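YrbA (Sinorhizobium meliloti, PDB 5NFK) belongs to the BolA-like family and probably partners monothiol glutaredoxins in the handling of iron and iron-sulfur clusters. Local coordinates at residues G4-M9 / N54-N59; G28-A33 / I63-A68; A32-A37 / Q70-E75. All coordinates share one frame; numbering follows the deposited sequence. Where two conformers were deposited one is given.

In the fold
Contacts 2 and 3 are two lengths of the same parallel pairing of strands 31-36 and 67-72; they share Ala32 and Ala33, and their centres lie 15 Å apart. Contact 2 is the end with the metals, where His30 and His65 hold a nickel ion, and contact 3 runs on to the C-terminus. Contact 1 joins the two longer helices above the sheet and lies on the other side of the chain's centre from contact 3. It does touch contact 2, 11 Å away between centres, through Ile6 on Tyr31 and Leu67 and through Leu56 on Ile63. The Ile6 side chain is about 12 Å from the nickel and about 8 Å from the lithium, so it binds neither metal.

Contact 1: residues G4-M9 / N54-N59; sequences GDIEDM and NALKGN
Met9 supplies most of the side-chain packing between helix 5-13 and the end of helix 45-56. Its CG lies anti to the carbonyl carbon (chi1 -70°) and the chain is extended beyond that, which carries the thioether out toward Leu56 and Asn59. The sulfur SD rests 3.8 Å from Leu56 CD1, the two side chains crossing at about a right angle. Leu56 offers the same methyl to Ile6, whose CG2 is more loosely placed at 4.5 Å from CD1. The thioether contacts described are those of one of the two deposited conformers of Met9.

Toward Asn59 the packing turns from apolar to mixed. Met9 CE approaches Asn59 OD1 at 3.6 Å, with the asparagine also crossing the methionine chain nearly square. This is a van der Waals touch, with no polar bond in it.

Helices 5-13 and 45-56 lie on the same face of the three-stranded sheet in the alpha-beta-beta-alpha-alpha-beta order of the BolA fold, and the contact links the first turns of one to the last turn of the other. Beneath it, Ile6 also packs on Ile21 of strand 18-23.

The polar link between the two backbones is a water. It donates to Met9 O at 2.8 Å and to Ala55 O at 2.7 Å, so two carbonyls that cannot bond each other share one donor molecule. Ala55 CB sits beside the same methionine carbonyl.

Local backbone bonds fix the exit from helix 45-56. A type I' turn runs from Leu56 to Asn59, closed by Asn59 N to Leu56 O at 2.9 Å, with Lys57 and Gly58 both at positive phi. The turn swings Asn59 back against Met9.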
ATOM      1  N   GLY A   4       8.620   0.479  -8.965  1.00  8.91           N
ATOM      2  CA  GLY A   4       7.512   1.392  -9.112  1.00  7.21           C
ATOM      3  C   GLY A   4       6.153   0.738  -9.265  1.00  5.78           C
ATOM      4  O   GLY A   4       5.140   1.423  -9.199  1.00  6.29           O
ATOM      5  N   ASP A   5       6.105  -0.561  -9.535  1.00  6.01           N
ATOM      6  CA  ASP A   5       4.825  -1.196  -9.804  1.00  6.45           C
ATOM      7  C   ASP A   5       3.909  -1.220  -8.573  1.00  5.58           C
ATOM      8  O   ASP A   5       2.697  -1.075  -8.716  1.00  5.84           O
ATOM      9  CB  ASP A   5       4.988  -2.629 -10.316  1.00  7.90           C
ATOM     10  CG  ASP A   5       5.392  -2.716 -11.772  1.00 10.26           C
ATOM     11  OD1 ASP A   5       5.390  -1.699 -12.495  1.00 11.69           O
ATOM     12  OD2 ASP A   5       5.670  -3.852 -12.198  1.00 13.69           O
ATOM     13  N   ILE A   6       4.461  -1.426  -7.374  1.00  5.16           N
ATOM     14  CA  ILE A   6       3.629  -1.414  -6.182  1.00  5.33           C
ATOM     15  C   ILE A   6       2.924  -0.062  -6.045  1.00  4.70           C
ATOM     16  O   ILE A   6       1.710   0.014  -5.863  1.00  5.10           O
ATOM     17  CB  ILE A   6       4.453  -1.737  -4.920  1.00  6.29           C
ATOM     18  CG1 ILE A   6       5.021  -3.158  -5.007  1.00  8.61           C
ATOM     19  CG2 ILE A   6       3.585  -1.566  -3.686  1.00  7.02           C
ATOM     20  CD1 ILE A   6       6.079  -3.473  -3.954  1.00  9.86           C
ATOM     21  N   GLU A   7       3.706   1.011  -6.130  1.00  4.82           N
ATOM     22  CA  GLU A   7       3.150   2.346  -6.022  1.00  4.85           C
ATOM     23  C   GLU A   7       2.096   2.594  -7.109  1.00  4.30           C
ATOM     24  O   GLU A   7       1.011   3.107  -6.827  1.00  4.90           O
ATOM     25  CB  GLU A   7       4.278   3.382  -6.083  1.00  5.41           C
ATOM     26  CG  GLU A   7       3.793   4.810  -5.993  1.00  5.51           C
ATOM     27  CD  GLU A   7       4.833   5.810  -5.497  1.00  5.76           C
ATOM     28  OE1 GLU A   7       5.864   5.389  -4.938  1.00  6.86           O
ATOM     29  OE2 GLU A   7       4.567   7.023  -5.659  1.00  7.14           O
ATOM     30  N   ASP A   8       2.415   2.221  -8.345  1.00  4.57           N
ATOM     31  CA  ASP A   8       1.466   2.398  -9.451  1.00  4.91           C
ATOM     32  C   ASP A   8       0.152   1.675  -9.156  1.00  4.66           C
ATOM     33  O   ASP A   8      -0.930   2.208  -9.421  1.00  5.65           O
ATOM     34  CB  ASP A   8       2.038   1.838 -10.763  1.00  5.63           C
ATOM     35  CG  ASP A   8       3.127   2.690 -11.385  1.00  6.08           C
ATOM     36  OD1 ASP A   8       3.317   3.850 -10.990  1.00  6.49           O
ATOM     37  OD2 ASP A   8       3.750   2.171 -12.343  1.00  7.71           O
ATOM     38  N   MET A   9       0.229   0.441  -8.669  0.53  4.56           N
ATOM     39  CA  MET A   9      -0.994  -0.318  -8.426  0.53  5.30           C
ATOM     40  C   MET A   9      -1.822   0.324  -7.314  0.53  4.65           C
ATOM     41  O   MET A   9      -3.056   0.429  -7.426  0.53  4.77           O
ATOM     42  CB  MET A   9      -0.676  -1.779  -8.133  0.53  5.91           C
ATOM     43  CG  MET A   9      -0.176  -2.523  -9.370  0.53  7.22           C
ATOM     44  SD  MET A   9       0.508  -4.154  -9.030  0.53  9.71           S
ATOM     45  CE  MET A   9       1.021  -4.645 -10.673  0.53 12.05           C
ATOM     46  N   ASN A  54      -6.436  -5.128  -1.738  1.00  3.68           N
ATOM     47  CA  ASN A  54      -7.264  -5.185  -2.941  1.00  3.78           C
ATOM     48  C   ASN A  54      -6.565  -4.534  -4.134  1.00  4.29           C
ATOM     49  O   ASN A  54      -6.596  -5.077  -5.246  1.00  4.96           O
ATOM     50  CB  ASN A  54      -8.600  -4.478  -2.724  1.00  4.18           C
ATOM     51  CG  ASN A  54      -9.540  -5.227  -1.807  1.00  3.93           C
ATOM     52  OD1 ASN A  54      -9.309  -6.396  -1.463  1.00  4.17           O
ATOM     53  ND2 ASN A  54     -10.599  -4.546  -1.396  1.00  5.13           N
ATOM     54  N   ALA A  55      -5.936  -3.381  -3.910  1.00  4.11           N
ATOM     55  CA  ALA A  55      -5.298  -2.649  -4.996  1.00  4.74           C
ATOM     56  C   ALA A  55      -4.154  -3.434  -5.636  1.00  4.45           C
ATOM     57  O   ALA A  55      -3.881  -3.265  -6.823  1.00  5.57           O
ATOM     58  CB  ALA A  55      -4.806  -1.299  -4.498  1.00  5.07           C
ATOM     59  N   LEU A  56      -3.473  -4.276  -4.858  1.00  4.74           N
ATOM     60  CA  LEU A  56      -2.375  -5.073  -5.389  1.00  4.91           C
ATOM     61  C   LEU A  56      -2.862  -6.266  -6.219  1.00  5.12           C
ATOM     62  O   LEU A  56      -2.056  -6.869  -6.923  1.00  6.04           O
ATOM     63  CB  LEU A  56      -1.399  -5.511  -4.284  1.00  5.51           C
ATOM     64  CG  LEU A  56      -0.204  -4.579  -4.065  1.00  6.04           C
ATOM     65  CD1 LEU A  56       0.741  -4.625  -5.256  1.00  7.19           C
ATOM     66  CD2 LEU A  56      -0.651  -3.173  -3.783  1.00  6.84           C
ATOM     67  N   LYS A  57      -4.148  -6.606  -6.128  1.00  5.11           N
ATOM     68  CA  LYS A  57      -4.786  -7.525  -7.070  1.00  5.99           C
ATOM     69  C   LYS A  57      -4.117  -8.896  -7.101  1.00  6.64           C
ATOM     70  O   LYS A  57      -4.166  -9.599  -8.112  1.00  8.72           O
ATOM     71  CB  LYS A  57      -4.929  -6.886  -8.463  1.00  8.26           C
ATOM     72  CG  LYS A  57      -5.974  -5.725  -8.480  1.00  9.16           C
ATOM     73  CD  LYS A  57      -6.142  -5.040  -9.823  1.00 11.39           C
ATOM     74  CE  LYS A  57      -7.086  -3.828  -9.744  1.00 12.53           C
ATOM     75  NZ  LYS A  57      -8.494  -4.145  -9.417  1.00 12.41           N
ATOM     76  N   GLY A  58      -3.537  -9.310  -5.983  1.00  6.24           N
ATOM     77  CA  GLY A  58      -2.883 -10.605  -5.911  1.00  8.13           C
ATOM     78  C   GLY A  58      -1.556 -10.693  -6.662  1.00  8.25           C
ATOM     79  O   GLY A  58      -1.005 -11.768  -6.802  1.00 10.42           O
ATOM     80  N   ASN A  59      -1.043  -9.571  -7.139  0.89  6.42           N
ATOM     81  CA  ASN A  59       0.178  -9.576  -7.940  0.89  7.61           C
ATOM     82  C   ASN A  59       1.452  -9.731  -7.146  0.89  7.85           C
ATOM     83  O   ASN A  59       2.498 -10.033  -7.723  0.89 10.50           O
ATOM     84  CB  ASN A  59       0.273  -8.293  -8.774  0.89  8.81           C
ATOM     85  CG  ASN A  59      -0.791  -8.213  -9.846  0.89 12.74           C
ATOM     86  OD1 ASN A  59      -1.443  -7.184 -10.019  0.89 15.77           O
ATOM     87  ND2 ASN A  59      -1.016  -9.314 -10.530  0.89 15.91           N
TER
HETATM   88  O   HOH W   1      -4.565  -1.512  -8.781  0.99  7.17           O

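Contact 2: residues G28-A33 / I63-A68; sequences GDHYAA and ILHALA. With NI (nickel (II) ion), chain B; LI (lithium ion), chain C.
His30 and His65 reach one nickel ion through different first torsions. His30 keeps CG anti to its carbonyl carbon (chi1 -66°), whereas His65 sets CG between the backbone N and the carbonyl carbon (chi1 77°), turning its ring toward His30. Each NE2 binds the metal at 2.1 Å. The two nitrogens are adjacent corners of an octahedron, 3.0 Å apart with the metal as their common partner, and the ring planes stand 83° to each other. Four waters complete the shell. Asp29 acts from the second shell: its OD1 and OD2 each accept a hydrogen bond from a different nickel-bound water, steadying two ligands without touching the metal. Ala66 CB packs beneath the pair, 3.7 Å from His30 CD2 and over one face of the His65 ring, displaced toward its rim.

In the BolA fold this is where His30 meets the histidine of the short helix before the last strand; in relatives such a pair is implicated in metal or cluster binding, and the nickel here is consistent with that role.

Below the metal the chains join as parallel strands. Tyr31 N donates to Ala66 O at 2.8 Å, Ala68 N to Tyr31 O at 2.9 Å, and Ala33 N to Ala68 O at 2.8 Å, the last the straightest at the acceptor. Leu67 CD1 wedges between Tyr31 CB and Ala33 CB, 3.9 Å from each. The carbonyl of His30 is also a ligand, of a lithium ion whose other partners are Asp23 OD1, Asp27 OD1 and Leu24 O.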
ATOM      1  N   GLY A  28      14.533  -6.075  -2.955  1.00  8.96           N
ATOM      2  CA  GLY A  28      13.598  -6.296  -4.040  1.00  9.24           C
ATOM      3  C   GLY A  28      12.483  -7.285  -3.751  1.00  8.79           C
ATOM      4  O   GLY A  28      11.876  -7.828  -4.679  1.00 10.87           O
ATOM      5  N   ASP A  29      12.185  -7.487  -2.472  1.00  8.08           N
ATOM      6  CA  ASP A  29      11.293  -8.563  -2.036  1.00  7.47           C
ATOM      7  C   ASP A  29      10.309  -8.056  -0.975  1.00  6.10           C
ATOM      8  O   ASP A  29       9.094  -8.082  -1.164  1.00  7.33           O
ATOM      9  CB  ASP A  29      12.172  -9.702  -1.496  1.00  8.90           C
ATOM     10  CG  ASP A  29      11.393 -10.884  -0.988  1.00  9.54           C
ATOM     11  OD1 ASP A  29      10.204 -11.042  -1.325  1.00  9.66           O
ATOM     12  OD2 ASP A  29      12.019 -11.663  -0.234  1.00 12.65           O
ATOM     13  N   HIS A  30      10.847  -7.592   0.145  1.00  5.09           N
ATOM     14  CA  HIS A  30      10.033  -7.053   1.234  1.00  4.34           C
ATOM     15  C   HIS A  30      10.114  -5.533   1.250  1.00  4.27           C
ATOM     16  O   HIS A  30      11.191  -4.942   1.058  1.00  4.86           O
ATOM     17  CB  HIS A  30      10.503  -7.597   2.575  1.00  5.05           C
ATOM     18  CG  HIS A  30      10.299  -9.073   2.730  1.00  4.49           C
ATOM     19  ND1 HIS A  30      10.776  -9.765   3.814  1.00  5.24           N
ATOM     20  CD2 HIS A  30       9.660  -9.999   1.956  1.00  4.71           C
ATOM     21  CE1 HIS A  30      10.449 -11.048   3.696  1.00  5.42           C
ATOM     22  NE2 HIS A  30       9.778 -11.224   2.573  1.00  5.08           N
ATOM     23  N   TYR A  31       8.963  -4.917   1.466  1.00  4.47           N
ATOM     24  CA  TYR A  31       8.761  -3.486   1.348  1.00  4.63           C
ATOM     25  C   TYR A  31       7.961  -2.977   2.535  1.00  4.94           C
ATOM     26  O   TYR A  31       7.271  -3.741   3.230  1.00  5.31           O
ATOM     27  CB  TYR A  31       7.980  -3.167   0.059  1.00  6.02           C
ATOM     28  CG  TYR A  31       8.718  -3.520  -1.210  1.00  6.27           C
ATOM     29  CD1 TYR A  31       8.689  -4.807  -1.724  1.00  7.70           C
ATOM     30  CD2 TYR A  31       9.423  -2.565  -1.924  1.00  8.22           C
ATOM     31  CE1 TYR A  31       9.358  -5.143  -2.885  1.00  9.05           C
ATOM     32  CE2 TYR A  31      10.099  -2.907  -3.110  1.00  9.36           C
ATOM     33  CZ  TYR A  31      10.051  -4.200  -3.576  1.00 10.23           C
ATOM     34  OH  TYR A  31      10.690  -4.573  -4.737  1.00 12.86           O
ATOM     35  N   ALA A  32       8.019  -1.661   2.741  1.00  5.85           N
ATOM     36  CA  ALA A  32       7.127  -0.961   3.660  1.00  6.77           C
ATOM     37  C   ALA A  32       6.512   0.202   2.907  1.00  8.10           C
ATOM     38  O   ALA A  32       7.202   0.892   2.158  1.00 11.99           O
ATOM     39  CB  ALA A  32       7.886  -0.464   4.879  1.00  8.49           C
ATOM     40  N   ALA A  33       5.215   0.421   3.113  1.00  8.35           N
ATOM     41  CA  ALA A  33       4.479   1.467   2.426  1.00  9.20           C
ATOM     42  C   ALA A  33       3.668   2.289   3.370  1.00  8.02           C
ATOM     43  O   ALA A  33       3.009   1.753   4.266  1.00  8.22           O
ATOM     44  CB  ALA A  33       3.552   0.880   1.396  1.00 11.60           C
ATOM     45  N   ILE A  63       2.133 -10.945   0.217  1.00  6.06           N
ATOM     46  CA  ILE A  63       1.900  -9.550   0.563  1.00  5.19           C
ATOM     47  C   ILE A  63       1.629  -9.324   2.059  1.00  4.52           C
ATOM     48  O   ILE A  63       2.016  -8.280   2.591  1.00  4.51           O
ATOM     49  CB  ILE A  63       0.744  -8.982  -0.316  1.00  4.97           C
ATOM     50  CG1 ILE A  63       0.631  -7.471  -0.156  1.00  5.16           C
ATOM     51  CG2 ILE A  63      -0.573  -9.704  -0.035  1.00  6.66           C
ATOM     52  CD1 ILE A  63      -0.301  -6.845  -1.182  1.00  6.37           C
ATOM     53  N   LEU A  64       0.984 -10.268   2.745  1.00  4.97           N
ATOM     54  CA  LEU A  64       0.728 -10.069   4.156  1.00  5.38           C
ATOM     55  C   LEU A  64       2.002  -9.715   4.928  1.00  4.75           C
ATOM     56  O   LEU A  64       1.974  -8.827   5.791  1.00  5.71           O
ATOM     57  CB  LEU A  64       0.064 -11.318   4.758  1.00  6.79           C
ATOM     58  CG  LEU A  64      -0.329 -11.211   6.229  1.00  8.55           C
ATOM     59  CD1 LEU A  64      -1.378 -10.138   6.449  1.00  9.75           C
ATOM     60  CD2 LEU A  64      -0.825 -12.575   6.709  1.00 11.46           C
ATOM     61  N   HIS A  65       3.096 -10.401   4.633  1.00  4.53           N
ATOM     62  CA  HIS A  65       4.372 -10.092   5.282  1.00  4.67           C
ATOM     63  C   HIS A  65       5.279  -9.203   4.429  1.00  4.50           C
ATOM     64  O   HIS A  65       6.155  -8.530   4.980  1.00  5.49           O
ATOM     65  CB  HIS A  65       5.139 -11.369   5.679  1.00  5.82           C
ATOM     66  CG  HIS A  65       5.832 -12.068   4.540  1.00  5.43           C
ATOM     67  ND1 HIS A  65       5.269 -13.105   3.833  1.00  5.90           N
ATOM     68  CD2 HIS A  65       7.067 -11.883   4.005  1.00  5.54           C
ATOM     69  CE1 HIS A  65       6.132 -13.511   2.908  1.00  6.54           C
ATOM     70  NE2 HIS A  65       7.235 -12.798   2.996  1.00  5.70           N
ATOM     71  N   ALA A  66       5.122  -9.244   3.105  1.00  4.25           N
ATOM     72  CA  ALA A  66       6.072  -8.584   2.212  1.00  4.50           C
ATOM     73  C   ALA A  66       5.762  -7.113   1.986  1.00  4.23           C
ATOM     74  O   ALA A  66       6.614  -6.413   1.449  1.00  5.16           O
ATOM     75  CB  ALA A  66       6.156  -9.320   0.893  1.00  5.53           C
ATOM     76  N   LEU A  67       4.581  -6.641   2.372  1.00  4.47           N
ATOM     77  CA  LEU A  67       4.242  -5.231   2.250  1.00  4.96           C
ATOM     78  C   LEU A  67       3.739  -4.752   3.616  1.00  5.10           C
ATOM     79  O   LEU A  67       2.553  -4.864   3.936  1.00  6.02           O
ATOM     80  CB  LEU A  67       3.176  -5.001   1.172  1.00  5.87           C
ATOM     81  CG  LEU A  67       2.891  -3.542   0.851  1.00  6.92           C
ATOM     82  CD1 LEU A  67       4.115  -2.837   0.284  1.00  8.46           C
ATOM     83  CD2 LEU A  67       1.722  -3.456  -0.121  1.00  8.88           C
ATOM     84  N   ALA A  68       4.658  -4.219   4.425  1.00  4.99           N
ATOM     85  CA  ALA A  68       4.316  -3.705   5.742  1.00  5.38           C
ATOM     86  C   ALA A  68       3.653  -2.344   5.567  1.00  5.64           C
ATOM     87  O   ALA A  68       4.186  -1.510   4.866  1.00 10.28           O
ATOM     88  CB  ALA A  68       5.578  -3.582   6.582  1.00  6.09           C
TER
HETATM   89 NI    NI B 100       9.018 -13.056   1.976  0.91  5.62          NI
HETATM   90 LI    LI C 101      13.004  -5.129   0.519  1.00 24.98          LI
HETATM   91  O   HOH W   2       8.350 -12.244   0.168  0.93  7.06           O
HETATM   92  O   HOH W   3      10.804 -13.546   0.998  0.90  8.55           O
HETATM   93  O   HOH W   4       7.850  -6.244   4.713  0.82  6.10           O
HETATM   94  O   HOH W   5       8.409 -14.885   1.110  0.91 13.53           O
HETATM   95  O   HOH W   6       9.898 -14.112   3.557  0.96  9.38           O

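Contact 3: residues A32-A37 / Q70-E75; sequences AAEVVA and QTSAPE
Glu34 and Gln70 lie side by side and point the same way, both chains extended. Their carboxylate and amide planes are turned 57° apart, and Glu34 OE2 stays 3.5 Å from Gln70 NE2, a neighbourly approach and not a hydrogen bond. Glu34 OE2, in the conformer given of two, instead accepts from a water that also bonds Ser72 OG at 2.7 Å. Farther along this face Ser72 OG sits against Val36 CG2. On the other face Thr71 turns CG2 toward Val35 CB, 4.2 Å away, while its OG1 bonds Gln48 of helix 45-56.

Beyond the strand, Pro74 folds over the end of its neighbour. Its CD presses on Ala37 C at 3.4 Å, and Val36 CG1, anti to the backbone N (chi1 179°), meets Pro74 CA at 3.6 Å. A glycine here would probably uncover Ala37 C, thin the packing on Val36 CG1 and give the backbone more freedom to turn.

Four backbone bonds, from Gln70 N to Ala33 O through Ala37 N to Ser72 O at 3.1 Å, tie adjacent parallel strands joined through helices 45-56 and 63-66, the beta-alpha-beta crossover of the BolA fold.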
ATOM      1  N   ALA A  32       8.019  -1.661   2.741  1.00  5.85           N
ATOM      2  CA  ALA A  32       7.127  -0.961   3.660  1.00  6.77           C
ATOM      3  C   ALA A  32       6.512   0.202   2.907  1.00  8.10           C
ATOM      4  O   ALA A  32       7.202   0.892   2.158  1.00 11.99           O
ATOM      5  CB  ALA A  32       7.886  -0.464   4.879  1.00  8.49           C
ATOM      6  N   ALA A  33       5.215   0.421   3.113  1.00  8.35           N
ATOM      7  CA  ALA A  33       4.479   1.467   2.426  1.00  9.20           C
ATOM      8  C   ALA A  33       3.668   2.289   3.370  1.00  8.02           C
ATOM      9  O   ALA A  33       3.009   1.753   4.266  1.00  8.22           O
ATOM     10  CB  ALA A  33       3.552   0.880   1.396  1.00 11.60           C
ATOM     11  N   GLU A  34       3.727   3.601   3.168  0.62  6.62           N
ATOM     12  CA  GLU A  34       2.789   4.515   3.781  0.62  5.53           C
ATOM     13  C   GLU A  34       1.823   4.957   2.714  0.62  5.67           C
ATOM     14  O   GLU A  34       2.230   5.345   1.619  0.62  7.66           O
ATOM     15  CB  GLU A  34       3.466   5.734   4.363  0.62  7.67           C
ATOM     16  CG  GLU A  34       2.448   6.708   4.922  0.62 11.04           C
ATOM     17  CD  GLU A  34       3.069   7.859   5.667  0.62 15.61           C
ATOM     18  OE1 GLU A  34       4.281   8.101   5.505  0.62 18.38           O
ATOM     19  OE2 GLU A  34       2.339   8.521   6.428  0.62 15.89           O
ATOM     20  N   VAL A  35       0.532   4.852   3.019  1.00  5.04           N
ATOM     21  CA  VAL A  35      -0.518   5.219   2.071  1.00  4.75           C
ATOM     22  C   VAL A  35      -1.483   6.159   2.784  1.00  4.36           C
ATOM     23  O   VAL A  35      -2.025   5.815   3.826  1.00  5.25           O
ATOM     24  CB  VAL A  35      -1.271   3.979   1.529  1.00  5.42           C
ATOM     25  CG1 VAL A  35      -2.265   4.395   0.439  1.00  6.26           C
ATOM     26  CG2 VAL A  35      -0.292   2.924   1.011  1.00  6.46           C
ATOM     27  N   VAL A  36      -1.676   7.340   2.188  1.00  4.55           N
ATOM     28  CA  VAL A  36      -2.544   8.372   2.738  1.00  4.33           C
ATOM     29  C   VAL A  36      -3.645   8.629   1.727  1.00  4.36           C
ATOM     30  O   VAL A  36      -3.360   8.936   0.569  1.00  5.08           O
ATOM     31  CB  VAL A  36      -1.759   9.672   3.001  1.00  5.32           C
ATOM     32  CG1 VAL A  36      -2.687  10.747   3.562  1.00  6.62           C
ATOM     33  CG2 VAL A  36      -0.606   9.391   3.963  1.00  7.51           C
ATOM     34  N   ALA A  37      -4.909   8.500   2.131  1.00  4.20           N
ATOM     35  CA  ALA A  37      -6.019   8.606   1.180  1.00  4.22           C
ATOM     36  C   ALA A  37      -7.264   9.066   1.893  1.00  3.96           C
ATOM     37  O   ALA A  37      -7.580   8.588   2.988  1.00  3.69           O
ATOM     38  CB  ALA A  37      -6.288   7.248   0.523  1.00  5.14           C
ATOM     39  N   GLN A  70       1.450   1.267   6.675  0.94  5.42           N
ATOM     40  CA  GLN A  70       0.962   2.327   7.546  0.94  6.39           C
ATOM     41  C   GLN A  70       0.001   3.164   6.715  0.94  5.35           C
ATOM     42  O   GLN A  70       0.367   3.660   5.654  0.94  8.77           O
ATOM     43  CB  GLN A  70       2.112   3.190   8.073  0.94 10.07           C
ATOM     44  CG  GLN A  70       1.687   4.428   8.840  0.94 14.36           C
ATOM     45  CD  GLN A  70       2.875   5.207   9.386  0.94 18.60           C
ATOM     46  OE1 GLN A  70       3.822   4.626   9.879  0.94 21.13           O
ATOM     47  NE2 GLN A  70       2.821   6.525   9.290  0.94 21.38           N
ATOM     48  N   THR A  71      -1.230   3.289   7.184  1.00  4.70           N
ATOM     49  CA  THR A  71      -2.257   4.002   6.449  1.00  4.24           C
ATOM     50  C   THR A  71      -2.869   5.092   7.301  1.00  3.76           C
ATOM     51  O   THR A  71      -2.923   4.993   8.525  1.00  4.84           O
ATOM     52  CB  THR A  71      -3.345   3.013   5.984  1.00  4.74           C
ATOM     53  OG1 THR A  71      -3.782   2.230   7.091  1.00  4.52           O
ATOM     54  CG2 THR A  71      -2.811   2.055   4.921  1.00  6.15           C
ATOM     55  N   SER A  72      -3.379   6.133   6.639  1.00  4.00           N
ATOM     56  CA  SER A  72      -4.026   7.232   7.340  1.00  4.60           C
ATOM     57  C   SER A  72      -4.821   8.068   6.364  1.00  3.87           C
ATOM     58  O   SER A  72      -4.611   8.005   5.150  1.00  4.35           O
ATOM     59  CB  SER A  72      -2.999   8.125   8.041  1.00  5.72           C
ATOM     60  OG  SER A  72      -2.052   8.623   7.122  1.00  6.36           O
ATOM     61  N   ALA A  73      -5.720   8.881   6.904  1.00  4.32           N
ATOM     62  CA  ALA A  73      -6.404   9.898   6.130  1.00  4.52           C
ATOM     63  C   ALA A  73      -5.543  11.162   6.067  1.00  4.14           C
ATOM     64  O   ALA A  73      -4.734  11.407   6.954  1.00  5.22           O
ATOM     65  CB  ALA A  73      -7.743  10.214   6.774  1.00  6.05           C
ATOM     66  N   PRO A  74      -5.756  12.008   5.047  1.00  4.42           N
ATOM     67  CA  PRO A  74      -4.943  13.212   4.900  1.00  5.71           C
ATOM     68  C   PRO A  74      -5.054  14.179   6.064  1.00  5.63           C
ATOM     69  O   PRO A  74      -6.152  14.444   6.572  1.00  6.95           O
ATOM     70  CB  PRO A  74      -5.500  13.847   3.615  1.00  6.75           C
ATOM     71  CG  PRO A  74      -6.058  12.706   2.835  1.00  6.42           C
ATOM     72  CD  PRO A  74      -6.632  11.805   3.877  1.00  5.51           C
ATOM     73  N   GLU A  75      -3.898  14.722   6.421  0.79  5.24           N
ATOM     74  CA  GLU A  75      -3.778  15.843   7.332  0.79  6.70           C
ATOM     75  C   GLU A  75      -3.683  17.184   6.597  0.79  8.18           C
ATOM     76  O   GLU A  75      -4.146  18.221   7.083  0.79 10.19           O
ATOM     77  CB  GLU A  75      -2.491  15.719   8.145  0.79  6.63           C
ATOM     78  CG  GLU A  75      -2.357  14.484   8.987  0.79  6.95           C
ATOM     79  CD  GLU A  75      -2.680  14.689  10.447  0.79  5.61           C
ATOM     80  OE1 GLU A  75      -2.555  13.706  11.185  0.79  5.15           O
ATOM     81  OE2 GLU A  75      -3.047  15.809  10.867  0.79  6.45           O
ATOM     82  OXT GLU A  75      -3.068  17.234   5.508  0.79  9.91           O
TER
HETATM   83  O   HOH W   7       0.045   6.960   7.041  0.94 18.59           O